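Local structure of beta-N-acetylhexosaminidase (Akkermansia muciniphila, 6JEB) at residues H127-N131 / Q132-L136; R151-S154 / F155-I159; W264-P268 / L269-A273; I421-A424 / G425-M429; E435-R438 / R439-D443. The protein hydrolyses terminal non-reducing N-acetylglucosamine and N-acetylgalactosamine units from beta-linked glycans, including terminally unbranched N-glycans and chitobiose. All coordinates share one frame; numbering follows the deposited sequence.

Interaction 1 (H127-N131 / Q132-L136); sequences HLTDN and QGWRL
Thr129 lays its methyl group over one face of the Trp134 indole, CG2 standing 3.4 Å from the centroid of the six-membered ring and only 10° off the ring normal, a close CH-pi contact. Its torsion divides the labour: with OG1 set between the backbone N and the carbonyl carbon (chi1 72°), CG2 is turned to the tryptophan while the hydroxyl bonds to the backbone N of Asp189. The rotation of the indole is restrained as well, because NE1 donates in the ring plane to Leu136 O over 2.8 Å, on a lone pair. Beneath these side chains the backbone doubles back. Arg135 N bonds to Leu128 O at 2.9 Å and Asp130 N to Gly133 O at 3.0 Å, a single beta bridge that pairs Thr129 with Trp134. At the turn, one water accepts from both Asn131 ND2 and Gln132 NE2, while Asn131 OD1 bonds to Gln195 N and Gln132 OE1 to Arg101 NE. Asp130 is held from several sides: OD2 receives a nearly straight bond of 2.7 Å from His127 NE2, in the imidazole plane and on the anti lone pair, while OD1 takes the Asn131 N-H and also meets His193 and Arg101. Such a carboxylate, set in a buried loop just after strand 123-127 and paired with His193, belongs to the charge relay of the family 20 glycosidase TIM-barrel active site.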
# COMPACT_ATOMS: atom_id res chain seq x y z
N HIS A 127 -4.62 -5.83 -1.51
CA HIS A 127 -5.50 -5.86 -2.67
C HIS A 127 -5.98 -7.31 -2.80
O HIS A 127 -5.34 -8.14 -3.44
CB HIS A 127 -4.76 -5.39 -3.92
CG HIS A 127 -5.65 -5.15 -5.09
ND1 HIS A 127 -6.41 -4.01 -5.24
CD2 HIS A 127 -5.91 -5.92 -6.18
CE1 HIS A 127 -7.10 -4.08 -6.36
NE2 HIS A 127 -6.82 -5.23 -6.95
N LEU A 128 -7.09 -7.61 -2.13
CA LEU A 128 -7.52 -8.99 -1.93
C LEU A 128 -8.32 -9.56 -3.09
O LEU A 128 -8.48 -10.78 -3.17
CB LEU A 128 -8.37 -9.08 -0.66
CG LEU A 128 -7.62 -8.89 0.67
CD1 LEU A 128 -8.59 -8.56 1.80
CD2 LEU A 128 -6.81 -10.14 1.02
N THR A 129 -8.88 -8.70 -3.95
CA THR A 129 -9.83 -9.13 -4.97
C THR A 129 -9.53 -8.44 -6.29
O THR A 129 -9.20 -7.25 -6.32
CB THR A 129 -11.29 -8.83 -4.55
OG1 THR A 129 -11.54 -7.43 -4.63
CG2 THR A 129 -11.57 -9.30 -3.13
N ASP A 130 -9.65 -9.18 -7.39
CA ASP A 130 -9.51 -8.58 -8.71
C ASP A 130 -10.07 -9.54 -9.75
O ASP A 130 -10.86 -10.44 -9.43
CB ASP A 130 -8.05 -8.16 -8.98
CG ASP A 130 -7.97 -6.95 -9.90
OD1 ASP A 130 -8.22 -7.11 -11.11
OD2 ASP A 130 -7.70 -5.83 -9.40
N ASN A 131 -9.65 -9.35 -11.01
CA ASN A 131 -10.16 -10.19 -12.10
C ASN A 131 -9.57 -11.58 -12.05
O ASN A 131 -10.21 -12.54 -12.51
CB ASN A 131 -9.80 -9.55 -13.43
CG ASN A 131 -10.52 -8.24 -13.66
OD1 ASN A 131 -11.72 -8.12 -13.39
ND2 ASN A 131 -9.79 -7.25 -14.18
N GLN A 132 -8.34 -11.71 -11.52
CA GLN A 132 -7.53 -12.92 -11.60
C GLN A 132 -7.62 -13.78 -10.35
O GLN A 132 -7.01 -14.86 -10.30
CB GLN A 132 -6.06 -12.55 -11.86
CG GLN A 132 -5.79 -11.87 -13.20
CD GLN A 132 -6.14 -10.38 -13.22
OE1 GLN A 132 -6.45 -9.79 -12.19
NE2 GLN A 132 -6.11 -9.78 -14.41
N GLY A 133 -8.37 -13.35 -9.34
CA GLY A 133 -8.46 -14.10 -8.11
C GLY A 133 -9.15 -13.33 -7.00
O GLY A 133 -9.24 -12.09 -7.04
N TRP A 134 -9.63 -14.07 -6.00
CA TRP A 134 -10.32 -13.52 -4.84
C TRP A 134 -9.76 -14.27 -3.64
O TRP A 134 -9.83 -15.50 -3.60
CB TRP A 134 -11.83 -13.77 -4.97
CG TRP A 134 -12.62 -13.26 -3.81
CD1 TRP A 134 -12.62 -13.76 -2.53
CD2 TRP A 134 -13.50 -12.12 -3.79
NE1 TRP A 134 -13.44 -13.00 -1.73
CE2 TRP A 134 -14.00 -11.99 -2.48
CE3 TRP A 134 -13.92 -11.21 -4.77
CZ2 TRP A 134 -14.89 -10.98 -2.11
CZ3 TRP A 134 -14.81 -10.19 -4.39
CH2 TRP A 134 -15.28 -10.10 -3.07
N ARG A 135 -9.21 -13.54 -2.65
CA ARG A 135 -8.42 -14.15 -1.59
C ARG A 135 -9.04 -14.08 -0.19
O ARG A 135 -8.44 -14.59 0.76
CB ARG A 135 -7.01 -13.55 -1.54
CG ARG A 135 -6.30 -13.52 -2.89
CD ARG A 135 -6.17 -14.92 -3.52
NE ARG A 135 -5.56 -14.80 -4.83
CZ ARG A 135 -5.69 -15.68 -5.81
NH1 ARG A 135 -6.38 -16.81 -5.62
NH2 ARG A 135 -5.13 -15.44 -6.99
N LEU A 136 -10.23 -13.47 -0.04
CA LEU A 136 -10.85 -13.31 1.27
C LEU A 136 -11.96 -14.33 1.44
O LEU A 136 -12.94 -14.30 0.69
CB LEU A 136 -11.45 -11.91 1.39
CG LEU A 136 -12.19 -11.68 2.71
CD1 LEU A 136 -11.23 -11.34 3.85
CD2 LEU A 136 -13.27 -10.61 2.57
O HOH W 1 -6.89 -6.96 -15.02

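Interaction 2 (R151-S154 / F155-I159); sequences REES and FGDGI
Asp157 folds its carboxylate back beneath Ser154, where OD1 accepts the Ser154 N-H at 2.9 Å along a nearly straight line (171°). The same oxygen takes the N-H of Ile159, also at 2.9 Å, and the two donors arrive from opposite faces of the carboxylate plane. What makes this double grip possible is chi1 of 67°, which tucks CG between the aspartate's own backbone N and carbonyl carbon. Glu153 adopts a similar first torsion (59°) but then runs extended, so that OE1 reaches across the bend to Gly158 N at 2.8 Å with its anti lone pair. The backbone that these acids embrace is a type I' beta turn from Ser154 to Asp157, closed by Asp157 N to Ser154 O; the bond from Ile159 N to Asp157 OD1 adds an Asx turn that starts on the last residue of the beta turn, in the loop joining strands 150-151 and 161-162. Replacing Asp157 by an alanine would probably leave the N-H groups of Ser154 and Ile159 without their shared acceptor and Arg467 without this salt-bridge partner. Ser154 has its own clamp: Arg151 approaches side-on, and NE and NH2 both donate to OG, which lies in the guanidinium plane, NH2 at 2.9 Å. A water joins three of the polar groups, accepting from Ser154 OG and donating to Asp157 OD2 and Ile159 O. The ring of Phe155 leaves the turn to meet Trp468 edge-to-face and Arg403 in a cation-pi contact, close to the substrate-binding Glu402.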
# COMPACT_ATOMS: atom_id res chain seq x y z
N ARG A 151 -7.55 -20.05 -10.81
CA ARG A 151 -7.56 -19.76 -12.24
C ARG A 151 -6.76 -20.82 -12.99
O ARG A 151 -5.89 -21.49 -12.44
CB ARG A 151 -7.09 -18.34 -12.57
CG ARG A 151 -5.61 -18.09 -12.32
CD ARG A 151 -5.21 -16.69 -12.81
NE ARG A 151 -3.78 -16.43 -12.63
CZ ARG A 151 -3.27 -15.75 -11.61
NH1 ARG A 151 -4.06 -15.25 -10.66
NH2 ARG A 151 -1.96 -15.57 -11.53
N GLU A 152 -7.07 -20.95 -14.29
CA GLU A 152 -6.53 -22.04 -15.09
C GLU A 152 -5.05 -21.86 -15.41
O GLU A 152 -4.32 -22.86 -15.55
CB GLU A 152 -7.33 -22.15 -16.39
CG GLU A 152 -6.84 -23.21 -17.36
CD GLU A 152 -7.44 -23.06 -18.74
OE1 GLU A 152 -8.46 -22.35 -18.87
OE2 GLU A 152 -6.88 -23.63 -19.70
N GLU A 153 -4.58 -20.62 -15.54
CA GLU A 153 -3.21 -20.34 -15.96
C GLU A 153 -2.99 -18.84 -15.82
O GLU A 153 -3.87 -18.10 -15.35
CB GLU A 153 -2.95 -20.78 -17.41
CG GLU A 153 -3.87 -20.11 -18.44
CD GLU A 153 -3.54 -20.49 -19.88
OE1 GLU A 153 -2.51 -21.16 -20.11
OE2 GLU A 153 -4.31 -20.10 -20.78
N SER A 154 -1.80 -18.39 -16.24
CA SER A 154 -1.49 -16.96 -16.32
C SER A 154 -0.78 -16.71 -17.65
O SER A 154 0.28 -17.29 -17.91
CB SER A 154 -0.59 -16.54 -15.16
OG SER A 154 -1.09 -17.00 -13.91
N PHE A 155 -1.36 -15.86 -18.49
CA PHE A 155 -0.72 -15.45 -19.74
C PHE A 155 -0.30 -16.64 -20.59
O PHE A 155 0.80 -16.69 -21.14
CB PHE A 155 0.46 -14.51 -19.49
CG PHE A 155 0.18 -13.45 -18.48
CD1 PHE A 155 -0.60 -12.34 -18.81
CD2 PHE A 155 0.67 -13.56 -17.19
CE1 PHE A 155 -0.87 -11.36 -17.86
CE2 PHE A 155 0.41 -12.59 -16.25
CZ PHE A 155 -0.37 -11.49 -16.58
N GLY A 156 -1.19 -17.63 -20.69
CA GLY A 156 -0.93 -18.77 -21.55
C GLY A 156 0.10 -19.76 -21.04
O GLY A 156 0.50 -20.64 -21.80
N ASP A 157 0.52 -19.65 -19.78
CA ASP A 157 1.60 -20.50 -19.29
C ASP A 157 1.16 -21.91 -18.93
O ASP A 157 2.01 -22.74 -18.59
CB ASP A 157 2.36 -19.85 -18.12
CG ASP A 157 1.51 -19.71 -16.85
OD1 ASP A 157 0.36 -20.21 -16.79
OD2 ASP A 157 2.02 -19.08 -15.89
N GLY A 158 -0.15 -22.19 -18.98
CA GLY A 158 -0.65 -23.51 -18.67
C GLY A 158 -0.58 -23.92 -17.22
O GLY A 158 -0.84 -25.09 -16.91
N ILE A 159 -0.26 -23.01 -16.31
CA ILE A 159 0.03 -23.35 -14.92
C ILE A 159 -1.08 -22.79 -14.04
O ILE A 159 -1.16 -21.56 -13.85
CB ILE A 159 1.42 -22.85 -14.50
CG1 ILE A 159 2.49 -23.67 -15.24
CG2 ILE A 159 1.60 -22.96 -12.99
CD1 ILE A 159 3.88 -23.10 -15.10
O HOH W 2 -4.09 -25.23 -16.90
O HOH W 3 -4.05 -17.16 -20.53
O HOH W 4 0.31 -19.27 -13.71

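Interaction 3 (W264-P268 / L269-A273); sequences WEKCP and LCREA. With ZN (zinc ion), chain B.
Cys267 SG is gripped twice, by the zinc ion at 2.3 Å and by the backbone N-H of Cys270, which points at the sulfur over 3.3 Å in a nearly straight bond. Cys270 SG supplies a second ligand to the zinc ion at 2.4 Å. The two cysteines reach it by different turns: SG lies anti to the backbone N in Cys267 (chi1 173°) but anti to the carbonyl carbon in Cys270 (chi1 -69°), which brings the sulfurs of a CxxC pair together on the metal. Because Cys267 is also the N-cap of the following helix, its sulfur does double duty as metal ligand and helix cap, and the N-H donated to it would be expected to temper the negative charge of the thiolate. Cys206 and Cys226 complete the four-cysteine site. Beside it, Cys270 SG stands obliquely to the indole of Trp264, 4.5 Å from the centroid of the five-membered ring. On the outer side Arg271 reaches back along an extended chain from CG, and NE donates to Glu265 O at 2.8 Å, on a lone pair in the carbonyl plane. Its NH2 forms a longer salt bridge with Glu265 OE2, 3.6 Å apart, the carboxylate and guanidinium planes inclined by 61°, while Lys266 O lies over one face of the guanidinium. The whole motif forms the junction between helices 262-266 and 268-277, and the side chains of Trp264 and Cys270 also touch helix 282-299.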
# COMPACT_ATOMS: atom_id res chain seq x y z
N TRP A 264 -23.61 -0.88 -17.10
CA TRP A 264 -24.66 -0.21 -16.33
C TRP A 264 -25.60 0.56 -17.25
O TRP A 264 -26.82 0.55 -17.05
CB TRP A 264 -24.05 0.75 -15.31
CG TRP A 264 -23.60 0.11 -14.03
CD1 TRP A 264 -23.63 -1.22 -13.71
CD2 TRP A 264 -23.07 0.79 -12.89
NE1 TRP A 264 -23.14 -1.41 -12.44
CE2 TRP A 264 -22.79 -0.19 -11.91
CE3 TRP A 264 -22.81 2.14 -12.60
CZ2 TRP A 264 -22.26 0.14 -10.66
CZ3 TRP A 264 -22.28 2.46 -11.36
CH2 TRP A 264 -22.00 1.46 -10.40
N GLU A 265 -25.05 1.25 -18.25
CA GLU A 265 -25.89 2.00 -19.18
C GLU A 265 -26.88 1.08 -19.88
O GLU A 265 -28.05 1.44 -20.05
CB GLU A 265 -25.04 2.75 -20.20
CG GLU A 265 -25.83 3.79 -21.01
CD GLU A 265 -26.67 3.18 -22.12
OE1 GLU A 265 -26.23 2.18 -22.71
OE2 GLU A 265 -27.78 3.70 -22.38
N LYS A 266 -26.43 -0.12 -20.27
CA LYS A 266 -27.25 -1.05 -21.05
C LYS A 266 -28.15 -1.92 -20.19
O LYS A 266 -29.13 -2.46 -20.71
CB LYS A 266 -26.35 -1.97 -21.87
CG LYS A 266 -25.62 -1.27 -23.00
CD LYS A 266 -24.71 -2.22 -23.75
CE LYS A 266 -24.00 -1.48 -24.87
NZ LYS A 266 -23.05 -2.36 -25.61
N CYS A 267 -27.83 -2.08 -18.91
CA CYS A 267 -28.55 -3.02 -18.06
C CYS A 267 -30.03 -2.66 -17.98
O CYS A 267 -30.37 -1.51 -17.66
CB CYS A 267 -27.94 -3.00 -16.66
SG CYS A 267 -28.88 -3.96 -15.44
N PRO A 268 -30.94 -3.61 -18.24
CA PRO A 268 -32.37 -3.27 -18.16
C PRO A 268 -32.82 -2.93 -16.75
O PRO A 268 -33.77 -2.14 -16.60
CB PRO A 268 -33.06 -4.54 -18.70
CG PRO A 268 -32.07 -5.63 -18.47
CD PRO A 268 -30.72 -4.99 -18.68
N LEU A 269 -32.18 -3.49 -15.72
CA LEU A 269 -32.53 -3.11 -14.35
C LEU A 269 -31.99 -1.73 -14.01
O LEU A 269 -32.71 -0.90 -13.44
CB LEU A 269 -31.97 -4.14 -13.37
CG LEU A 269 -32.45 -5.58 -13.55
CD1 LEU A 269 -31.77 -6.47 -12.52
CD2 LEU A 269 -33.97 -5.66 -13.44
N CYS A 270 -30.73 -1.47 -14.35
CA CYS A 270 -30.14 -0.17 -14.02
C CYS A 270 -30.80 0.97 -14.80
O CYS A 270 -30.93 2.08 -14.26
CB CYS A 270 -28.63 -0.18 -14.27
SG CYS A 270 -27.70 -1.22 -13.10
N ARG A 271 -31.22 0.72 -16.04
CA ARG A 271 -31.89 1.77 -16.80
C ARG A 271 -33.12 2.29 -16.07
O ARG A 271 -33.31 3.51 -15.93
CB ARG A 271 -32.28 1.26 -18.19
CG ARG A 271 -31.12 1.24 -19.14
CD ARG A 271 -31.50 0.60 -20.45
NE ARG A 271 -30.45 0.85 -21.43
CZ ARG A 271 -30.51 0.48 -22.70
NH1 ARG A 271 -31.57 -0.16 -23.17
NH2 ARG A 271 -29.49 0.76 -23.51
N GLU A 272 -33.98 1.38 -15.59
CA GLU A 272 -35.19 1.82 -14.90
C GLU A 272 -34.90 2.35 -13.51
O GLU A 272 -35.60 3.24 -13.02
CB GLU A 272 -36.22 0.70 -14.84
CG GLU A 272 -37.05 0.58 -16.08
CD GLU A 272 -37.82 1.87 -16.41
OE1 GLU A 272 -38.59 2.36 -15.56
OE2 GLU A 272 -37.63 2.39 -17.52
N ALA A 273 -33.88 1.81 -12.83
CA ALA A 273 -33.50 2.36 -11.54
C ALA A 273 -33.04 3.80 -11.68
O ALA A 273 -33.38 4.65 -10.84
CB ALA A 273 -32.41 1.51 -10.90
ZN ZN B . -27.50 -3.53 -13.61

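Interaction 4 (I421-A424 / G425-M429)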
# COMPACT_ATOMS: atom_id res chain seq x y z
N ILE A 421 10.47 5.66 -1.21
CA ILE A 421 9.11 6.00 -0.81
C ILE A 421 9.05 6.25 0.70
O ILE A 421 8.38 7.19 1.15
CB ILE A 421 8.12 4.89 -1.24
CG1 ILE A 421 8.09 4.75 -2.77
CG2 ILE A 421 6.72 5.15 -0.68
CD1 ILE A 421 7.52 5.96 -3.48
N ALA A 422 9.72 5.41 1.49
CA ALA A 422 9.73 5.58 2.94
C ALA A 422 10.27 6.96 3.32
O ALA A 422 9.71 7.63 4.20
CB ALA A 422 10.56 4.48 3.60
N GLU A 423 11.35 7.38 2.66
CA GLU A 423 11.93 8.68 2.96
C GLU A 423 11.03 9.82 2.46
O GLU A 423 10.92 10.86 3.12
CB GLU A 423 13.36 8.77 2.39
CG GLU A 423 14.06 10.08 2.70
CD GLU A 423 15.57 9.94 2.89
OE1 GLU A 423 16.00 9.04 3.66
OE2 GLU A 423 16.33 10.72 2.28
N ALA A 424 10.36 9.63 1.33
CA ALA A 424 9.42 10.64 0.85
C ALA A 424 8.25 10.83 1.81
O ALA A 424 7.74 11.95 1.98
CB ALA A 424 8.91 10.27 -0.55
N GLY A 425 7.78 9.74 2.43
CA GLY A 425 6.67 9.85 3.36
C GLY A 425 7.06 10.39 4.72
O GLY A 425 6.25 11.06 5.38
N TRP A 426 8.29 10.12 5.16
CA TRP A 426 8.74 10.43 6.51
C TRP A 426 9.53 11.73 6.61
O TRP A 426 9.31 12.52 7.53
CB TRP A 426 9.62 9.27 7.03
CG TRP A 426 10.13 9.53 8.42
CD1 TRP A 426 11.15 10.37 8.78
CD2 TRP A 426 9.62 8.97 9.64
NE1 TRP A 426 11.30 10.37 10.15
CE2 TRP A 426 10.38 9.52 10.70
CE3 TRP A 426 8.61 8.06 9.94
CZ2 TRP A 426 10.14 9.20 12.03
CZ3 TRP A 426 8.37 7.73 11.26
CH2 TRP A 426 9.14 8.30 12.30
N SER A 427 10.49 11.93 5.72
CA SER A 427 11.51 12.94 5.98
C SER A 427 11.07 14.32 5.51
O SER A 427 10.58 14.46 4.39
CB SER A 427 12.82 12.59 5.28
OG SER A 427 13.28 11.32 5.72
N PRO A 428 11.26 15.35 6.33
CA PRO A 428 11.05 16.73 5.86
C PRO A 428 11.91 17.02 4.65
O PRO A 428 13.04 16.52 4.52
CB PRO A 428 11.49 17.58 7.06
CG PRO A 428 11.36 16.69 8.24
CD PRO A 428 11.62 15.29 7.76
N MET A 429 11.39 17.86 3.74
CA MET A 429 12.14 18.20 2.54
C MET A 429 13.51 18.78 2.88
O MET A 429 14.48 18.56 2.14
CB MET A 429 11.34 19.16 1.66
CG MET A 429 10.07 18.54 1.06
SD MET A 429 10.37 17.11 -0.02
CE MET A 429 11.23 17.89 -1.38
O HOH W 5 9.21 14.21 2.05
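Glu423 and Ser427, one helical turn apart, meet through different first torsions: CG of the glutamate lies anti to its backbone N (chi1 -178°), whereas OG of the serine lies anti to its carbonyl carbon (chi1 -59°). The result is a contact alongside, the Glu423 CG methylene standing 3.4 Å from Ser427 OG, with no bond between the polar ends. Each of those ends is engaged elsewhere. Ser427 OG bonds to Glu9 O, while the carboxylate of Glu423 takes the hydroxyl of Tyr376 on OE2 and the Glu9 N-H and the ammonium of Lys440 on OE1. An alanine in place of Glu423 would probably leave Lys440 without one of its carboxylate mates and deprive both Tyr376 and the Glu9 N-H of their acceptor in a buried setting. The backbone between these residues keeps the helical pattern to its end: Gly425 N donates to Ile421 O at 2.9 Å, Trp426 N to Ala422 O at 3.0 Å and Ser427 N to Glu423 O at 2.8 Å. Ser427 is then the first residue to leave helical geometry, and a water bridges the opened turn, donating to Ala424 O and to Ser427 O, each at 2.7 Å. Trp426 sends its indole away from this turn, NE1 bonding to Asp86 and the ring meeting Tyr60 edge-to-face and Lys120 in a cation-pi contact. With Ile421 packed on strand 392-399, this is the C-terminal end of a helix lying against the parallel strands of a TIM barrel.

Interaction 5 (E435-R438 / R439-D443); sequences ENFR and RKLAD
Helix 434-452, the last long helix of the chain, carries this contact on successive turns of its N-terminal half. Asn436 and Arg439 lie side by side on it, and the guanidinium holds the amide oxygen with two nitrogens: Arg439 NH2 donates to Asn436 OD1 at 2.8 Å and Arg439 NE to the same oxygen at 3.2 Å. OD1 sits in the guanidinium plane, yet the amide plane is turned 39° from it, and both donors come from one face of the amide. The arginine achieves this side-on grip by bending at chi3 (67°), which swings its head back toward the preceding turn. Its NH2 also bonds to Tyr4 O. The other branch of the amide, ND2, faces Lys440, whose CE passes 3.6 Å away; CG of that lysine also lies over one face of the Arg439 guanidinium, and its NZ ends in a salt bridge with Glu9. Around the helix from these polar groups, Phe437 CE2 touches Leu441 CD2 at 4.4 Å, and the two side chains pack on helices 417-426 and 372-376, the phenyl ring stacking on Tyr376. Main-chain bonds such as Leu441 N to Phe437 O, 2.8 Å, run beneath. Phe437 and Leu441 toward neighbouring helices, and Asn436, Arg439 and Lys440 toward the N-terminal segment, make an amphipathic alpha-helix with a side-chain grip at i to i+3 spacing.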
# COMPACT_ATOMS: atom_id res chain seq x y z
N GLU A 435 21.84 12.77 -3.10
CA GLU A 435 23.20 12.38 -2.77
C GLU A 435 23.26 11.68 -1.41
O GLU A 435 23.90 10.63 -1.27
CB GLU A 435 24.13 13.59 -2.80
CG GLU A 435 24.39 14.12 -4.20
CD GLU A 435 24.98 13.06 -5.12
OE1 GLU A 435 25.89 12.33 -4.67
OE2 GLU A 435 24.51 12.94 -6.27
N ASN A 436 22.60 12.25 -0.40
CA ASN A 436 22.63 11.62 0.91
C ASN A 436 21.89 10.29 0.90
O ASN A 436 22.36 9.31 1.49
CB ASN A 436 22.03 12.56 1.97
CG ASN A 436 22.29 12.06 3.38
OD1 ASN A 436 23.45 11.85 3.76
ND2 ASN A 436 21.23 11.87 4.16
N PHE A 437 20.73 10.24 0.25
CA PHE A 437 19.98 8.99 0.20
C PHE A 437 20.79 7.90 -0.48
O PHE A 437 20.86 6.76 0.02
CB PHE A 437 18.65 9.21 -0.54
CG PHE A 437 17.87 7.94 -0.75
CD1 PHE A 437 17.09 7.40 0.27
CD2 PHE A 437 17.95 7.27 -1.97
CE1 PHE A 437 16.38 6.22 0.07
CE2 PHE A 437 17.24 6.09 -2.17
CZ PHE A 437 16.46 5.56 -1.15
N ARG A 438 21.41 8.22 -1.62
CA ARG A 438 22.20 7.23 -2.35
C ARG A 438 23.36 6.72 -1.50
O ARG A 438 23.67 5.52 -1.51
CB ARG A 438 22.72 7.86 -3.65
CG ARG A 438 23.42 6.90 -4.58
CD ARG A 438 24.10 7.65 -5.71
NE ARG A 438 25.30 8.33 -5.24
CZ ARG A 438 25.70 9.53 -5.66
NH1 ARG A 438 24.98 10.19 -6.56
NH2 ARG A 438 26.81 10.07 -5.18
N ARG A 439 24.01 7.61 -0.74
CA ARG A 439 25.08 7.19 0.16
C ARG A 439 24.56 6.17 1.17
O ARG A 439 25.16 5.10 1.35
CB ARG A 439 25.64 8.40 0.90
CG ARG A 439 26.60 8.05 2.03
CD ARG A 439 26.97 9.26 2.89
NE ARG A 439 25.84 9.78 3.67
CZ ARG A 439 25.43 9.27 4.83
NH1 ARG A 439 26.04 8.22 5.35
NH2 ARG A 439 24.40 9.82 5.47
N LYS A 440 23.45 6.48 1.83
CA LYS A 440 22.91 5.59 2.85
C LYS A 440 22.46 4.26 2.26
O LYS A 440 22.65 3.20 2.86
CB LYS A 440 21.74 6.26 3.57
CG LYS A 440 22.10 7.57 4.22
CD LYS A 440 20.93 8.13 5.01
CE LYS A 440 19.78 8.54 4.08
NZ LYS A 440 18.57 8.98 4.85
N LEU A 441 21.82 4.30 1.09
CA LEU A 441 21.31 3.07 0.50
C LEU A 441 22.44 2.10 0.17
O LEU A 441 22.27 0.88 0.29
CB LEU A 441 20.50 3.39 -0.75
CG LEU A 441 19.85 2.13 -1.31
CD1 LEU A 441 18.67 1.68 -0.46
CD2 LEU A 441 19.46 2.35 -2.73
N ALA A 442 23.60 2.62 -0.23
CA ALA A 442 24.75 1.75 -0.43
C ALA A 442 25.11 1.00 0.84
O ALA A 442 25.39 -0.20 0.81
CB ALA A 442 25.93 2.57 -0.94
N ASP A 443 25.09 1.69 1.99
CA ASP A 443 25.34 1.02 3.26
C ASP A 443 24.24 0.01 3.59
O ASP A 443 24.51 -1.02 4.21
CB ASP A 443 25.44 2.04 4.40
CG ASP A 443 26.64 2.96 4.27
OD1 ASP A 443 27.62 2.60 3.58
OD2 ASP A 443 26.60 4.05 4.89

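From the N terminus onward the five contacts follow in series, none nested in or crossing another. Interaction 1 closes the loop after strand 123-127, and interaction 2 the turn between strands 150-151 and 161-162; the two meet where Gln132 O lies 3.0 Å from Arg151 NH1, probably a hydrogen bond. Interaction 3 joins two short helices at the zinc site and stands apart, its centre about 26 Å from that of interaction 1. Interactions 4 and 5 lie on consecutive helices, 417-426 and 434-452, with centres about 14 Å apart, and are tied by the Glu423-Lys440 salt bridge. This last pair lies across the chain's centre from interaction 1.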